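Long-range contacts in methyl-coenzyme M reductase subunit beta (PDB 1E6Y), which forms part of methyl-coenzyme M reductase I, which uses coenzyme B to cleave methyl-coenzyme M, giving methane and the mixed heterodisulfide in the final step of methanogenesis: residues 83-88 and 131-136; 87-92 and 108-113. All blocks are in the same frame, centred on the assembly; numbering follows the deposited sequence.

Contact 1 of 2, residues 83-88 and 131-136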
# COMPACT_ATOMS: atom_id res chain seq x y z
N GLU E 83 28.58 -3.59 -26.69
CA GLU E 83 29.21 -4.90 -26.90
C GLU E 83 29.26 -5.70 -25.61
O GLU E 83 28.91 -6.88 -25.58
CB GLU E 83 30.64 -4.73 -27.41
CG GLU E 83 30.78 -4.18 -28.82
CD GLU E 83 32.23 -3.87 -29.17
OE1 GLU E 83 33.10 -4.73 -28.91
OE2 GLU E 83 32.50 -2.76 -29.69
N ASN E 84 29.76 -5.06 -24.56
CA ASN E 84 29.97 -5.73 -23.28
C ASN E 84 28.64 -6.03 -22.59
O ASN E 84 28.49 -7.08 -21.96
CB ASN E 84 30.85 -4.88 -22.37
CG ASN E 84 31.44 -5.68 -21.23
OD1 ASN E 84 32.32 -6.52 -21.43
ND2 ASN E 84 30.92 -5.46 -20.02
N VAL E 85 27.68 -5.13 -22.75
CA VAL E 85 26.33 -5.34 -22.23
C VAL E 85 25.69 -6.57 -22.88
O VAL E 85 25.14 -7.42 -22.18
CB VAL E 85 25.44 -4.08 -22.45
CG1 VAL E 85 23.97 -4.42 -22.25
CG2 VAL E 85 25.86 -2.99 -21.47
N LYS E 86 25.88 -6.73 -24.19
CA LYS E 86 25.37 -7.91 -24.88
C LYS E 86 25.98 -9.20 -24.35
O LYS E 86 25.29 -10.20 -24.20
CB LYS E 86 25.61 -7.80 -26.39
CG LYS E 86 25.16 -9.04 -27.16
CD LYS E 86 25.05 -8.81 -28.65
CE LYS E 86 24.44 -10.04 -29.33
NZ LYS E 86 24.25 -9.86 -30.79
N LYS E 87 27.28 -9.16 -24.05
CA LYS E 87 27.98 -10.33 -23.50
C LYS E 87 27.42 -10.75 -22.14
O LYS E 87 27.37 -11.94 -21.83
CB LYS E 87 29.48 -10.05 -23.37
CG LYS E 87 30.23 -9.99 -24.70
CD LYS E 87 31.70 -9.69 -24.48
CE LYS E 87 32.42 -9.43 -25.79
NZ LYS E 87 33.84 -9.05 -25.59
N LEU E 88 27.01 -9.77 -21.35
CA LEU E 88 26.48 -10.02 -20.01
C LEU E 88 25.00 -10.39 -20.02
O LEU E 88 24.53 -11.15 -19.17
CB LEU E 88 26.70 -8.80 -19.12
CG LEU E 88 28.16 -8.49 -18.79
CD1 LEU E 88 28.26 -7.12 -18.15
CD2 LEU E 88 28.72 -9.56 -17.86
N ALA E 131 19.95 -3.62 -16.39
CA ALA E 131 20.58 -2.68 -15.46
C ALA E 131 21.86 -3.27 -14.86
O ALA E 131 22.86 -2.58 -14.75
CB ALA E 131 19.60 -2.30 -14.36
N ALA E 132 21.83 -4.56 -14.54
CA ALA E 132 22.99 -5.24 -13.98
C ALA E 132 24.14 -5.28 -14.99
O ALA E 132 25.29 -5.04 -14.64
CB ALA E 132 22.63 -6.66 -13.56
N ALA E 133 23.80 -5.51 -16.26
CA ALA E 133 24.79 -5.56 -17.33
C ALA E 133 25.45 -4.20 -17.55
O ALA E 133 26.68 -4.11 -17.63
CB ALA E 133 24.13 -6.04 -18.62
N VAL E 134 24.64 -3.15 -17.58
CA VAL E 134 25.16 -1.78 -17.70
C VAL E 134 26.00 -1.39 -16.49
O VAL E 134 27.10 -0.86 -16.64
CB VAL E 134 24.00 -0.77 -17.89
CG1 VAL E 134 24.54 0.66 -17.92
CG2 VAL E 134 23.25 -1.06 -19.18
N THR E 135 25.53 -1.73 -15.29
CA THR E 135 26.25 -1.43 -14.05
C THR E 135 27.62 -2.11 -14.02
O THR E 135 28.63 -1.45 -13.75
CB THR E 135 25.43 -1.87 -12.81
OG1 THR E 135 24.17 -1.18 -12.80
CG2 THR E 135 26.18 -1.54 -11.53
N GLN E 136 27.66 -3.40 -14.33
CA GLN E 136 28.91 -4.16 -14.37
C GLN E 136 29.86 -3.62 -15.44
O GLN E 136 31.07 -3.50 -15.20
CB GLN E 136 28.63 -5.64 -14.63
CG GLN E 136 29.88 -6.50 -14.75
CD GLN E 136 30.60 -6.69 -13.42
OE1 GLN E 136 30.02 -7.20 -12.46
NE2 GLN E 136 31.88 -6.33 -13.38
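Helices 78-89 and 125-141 pack through V85 and L88 on one side and A133, V134 and Q136 on the other. The axes of segments 83-88 and 131-136 approach to 8.6 Å, with 130° between their N-to-C directions. A133, whose small methyl points across, is consistent with this approach. A133 CB meets L88 CB at 3.8 Å and V85 CG1 at 4.0 Å. L88 CG lies anti to its carbonyl carbon. From there CD1 rests 3.4 Å from the backbone A133 O, and it also touches Q136 CG at 3.8 Å. The L88 and Q136 chains cross at about a right angle. On the sheet side V85 and V134 lie side by side, with V85 CG2 4.0 Å from V134 CG2. I110 of strand 107-111 touches both valines. Q136 bends at chi2 (71°), and its polar end leaves the contact to bond D140 and an aromatic side chain of another protein chain. G227 of the second beta subunit packs on L88. The far side of helix 78-89 is looser: E83 and K87 are exposed and make no contact here. Helices obliquely antiparallel on one face of a sheet ordered 98-102, 107-111, 41-45, 171-172 fit a ferredoxin-like fold.

Contact 2 of 2, residues 87-92 and 108-113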
# COMPACT_ATOMS: atom_id res chain seq x y z
N LYS E 87 27.28 -9.16 -24.05
CA LYS E 87 27.98 -10.33 -23.50
C LYS E 87 27.42 -10.75 -22.14
O LYS E 87 27.37 -11.94 -21.83
CB LYS E 87 29.48 -10.05 -23.37
CG LYS E 87 30.23 -9.99 -24.70
CD LYS E 87 31.70 -9.69 -24.48
CE LYS E 87 32.42 -9.43 -25.79
NZ LYS E 87 33.84 -9.05 -25.59
N LEU E 88 27.01 -9.77 -21.35
CA LEU E 88 26.48 -10.02 -20.01
C LEU E 88 25.00 -10.39 -20.02
O LEU E 88 24.53 -11.15 -19.17
CB LEU E 88 26.70 -8.80 -19.12
CG LEU E 88 28.16 -8.49 -18.79
CD1 LEU E 88 28.26 -7.12 -18.15
CD2 LEU E 88 28.72 -9.56 -17.86
N VAL E 89 24.25 -9.81 -20.97
CA VAL E 89 22.82 -10.08 -21.09
C VAL E 89 22.54 -11.43 -21.74
O VAL E 89 21.59 -12.12 -21.35
CB VAL E 89 22.12 -8.96 -21.91
CG1 VAL E 89 20.66 -9.32 -22.16
CG2 VAL E 89 22.20 -7.64 -21.16
N GLN E 90 23.36 -11.82 -22.71
CA GLN E 90 23.15 -13.07 -23.44
C GLN E 90 23.29 -14.30 -22.55
O GLN E 90 23.93 -14.23 -21.50
CB GLN E 90 24.12 -13.17 -24.63
CG GLN E 90 25.55 -13.50 -24.26
CD GLN E 90 26.40 -13.86 -25.46
OE1 GLN E 90 26.05 -13.54 -26.60
NE2 GLN E 90 27.52 -14.52 -25.21
N VAL E 91 22.62 -15.38 -22.93
CA VAL E 91 22.65 -16.63 -22.18
C VAL E 91 23.44 -17.69 -22.94
O VAL E 91 24.28 -18.37 -22.36
CB VAL E 91 21.21 -17.14 -21.90
CG1 VAL E 91 21.24 -18.57 -21.39
CG2 VAL E 91 20.50 -16.23 -20.90
N ASP E 92 23.15 -17.83 -24.23
CA ASP E 92 23.90 -18.73 -25.10
C ASP E 92 24.54 -17.90 -26.21
O ASP E 92 23.96 -16.92 -26.67
CB ASP E 92 22.98 -19.80 -25.73
CG ASP E 92 22.07 -20.46 -24.71
OD1 ASP E 92 22.57 -21.00 -23.71
OD2 ASP E 92 20.83 -20.39 -24.90
N LEU E 108 20.48 2.93 -25.31
CA LEU E 108 20.58 1.56 -25.81
C LEU E 108 19.22 0.89 -25.81
O LEU E 108 18.40 1.12 -24.92
CB LEU E 108 21.53 0.73 -24.93
CG LEU E 108 23.01 1.11 -24.82
CD1 LEU E 108 23.68 0.18 -23.82
CD2 LEU E 108 23.69 1.02 -26.18
N LEU E 109 18.99 0.04 -26.81
CA LEU E 109 17.96 -0.99 -26.73
C LEU E 109 18.61 -2.26 -26.21
O LEU E 109 19.61 -2.73 -26.78
CB LEU E 109 17.35 -1.25 -28.11
CG LEU E 109 16.41 -2.45 -28.27
CD1 LEU E 109 15.14 -2.24 -27.45
CD2 LEU E 109 16.08 -2.65 -29.74
N ILE E 110 18.12 -2.77 -25.09
CA ILE E 110 18.60 -4.05 -24.56
C ILE E 110 17.47 -5.06 -24.60
O ILE E 110 16.50 -4.95 -23.85
CB ILE E 110 19.11 -3.92 -23.11
CG1 ILE E 110 20.20 -2.85 -23.02
CG2 ILE E 110 19.66 -5.27 -22.63
CD1 ILE E 110 20.73 -2.64 -21.62
N GLN E 111 17.56 -6.00 -25.53
CA GLN E 111 16.61 -7.10 -25.62
C GLN E 111 17.26 -8.36 -25.07
O GLN E 111 18.23 -8.87 -25.64
CB GLN E 111 16.17 -7.32 -27.07
CG GLN E 111 15.74 -6.05 -27.77
CD GLN E 111 15.00 -6.31 -29.06
OE1 GLN E 111 15.62 -6.56 -30.10
NE2 GLN E 111 13.68 -6.26 -29.01
N SER E 112 16.79 -8.80 -23.90
CA SER E 112 17.22 -10.06 -23.32
C SER E 112 16.84 -11.20 -24.25
O SER E 112 15.85 -11.11 -24.97
CB SER E 112 16.56 -10.26 -21.95
OG SER E 112 17.20 -9.48 -20.95
N PRO E 113 17.61 -12.30 -24.22
CA PRO E 113 17.18 -13.52 -24.91
C PRO E 113 15.86 -14.04 -24.35
O PRO E 113 15.57 -13.86 -23.16
CB PRO E 113 18.32 -14.50 -24.65
CG PRO E 113 18.92 -14.03 -23.36
CD PRO E 113 18.82 -12.53 -23.41
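V89, at the last turn of helix 78-89, and P113 carry much of this apolar contact. V89 CG1 is anti to the backbone N (chi1 174°) and comes alongside S112, 3.7 Å from S112 OG. V89 CG2, beside the backbone N, meets I110 CG2 at 3.8 Å, and the two side chains cross obliquely. The P113 ring presses on the backbone as well: P113 CD lies 3.5 Å from V89 O and 3.9 Å from V89 CG1. V91 closes the other end, with V91 CG2 3.7 Å from P113 CG. V91 and the ring cross at about a right angle. No hydrogen bond joins the two segments. An alanine in place of P113 would remove CG and CD, and would probably lose the packing against V89 and V91 and loosen the chain where the strand ends.

The next shell fixes both backbones. Q90 leaves helical geometry (psi 154°), so the chain turns and V91 reaches the proline. D95 OD1 accepts from both V91 N and D92 N, and R116 NE bonds to V89 O. On the strand side, I110 pairs with V42 and S112 with R40. Q111 points away from the helix, its amide held by N98 and S41. Further out, R27 of the second beta subunit bonds to V91 O. The end of a helix thus packs over the end of an inner strand of the antiparallel sheet, as in the alpha/beta layers of a ferredoxin-like domain.

Going from the N terminus, helix 78-89 and the loop just after it supply the first segments, which overlap at K87 and L88. The chain then runs through strand 98-102 and returns on strand 107-111. There contact 2 closes the shorter loop, with 15 residues between its segments. After helix 114-118 the chain enters helix 125-141, and contact 1 closes the longer loop. Contact 2 is therefore nested within contact 1, and the two do not cross. Their centres lie about 8 Å apart. They also touch: A133 CB is 3.6 Å from V89 CG2, and I110 CD1 reaches V85 CG1 at 3.7 Å. Together they tie helices 78-89 and 125-141 to each other and to strand 107-111 of the sheet.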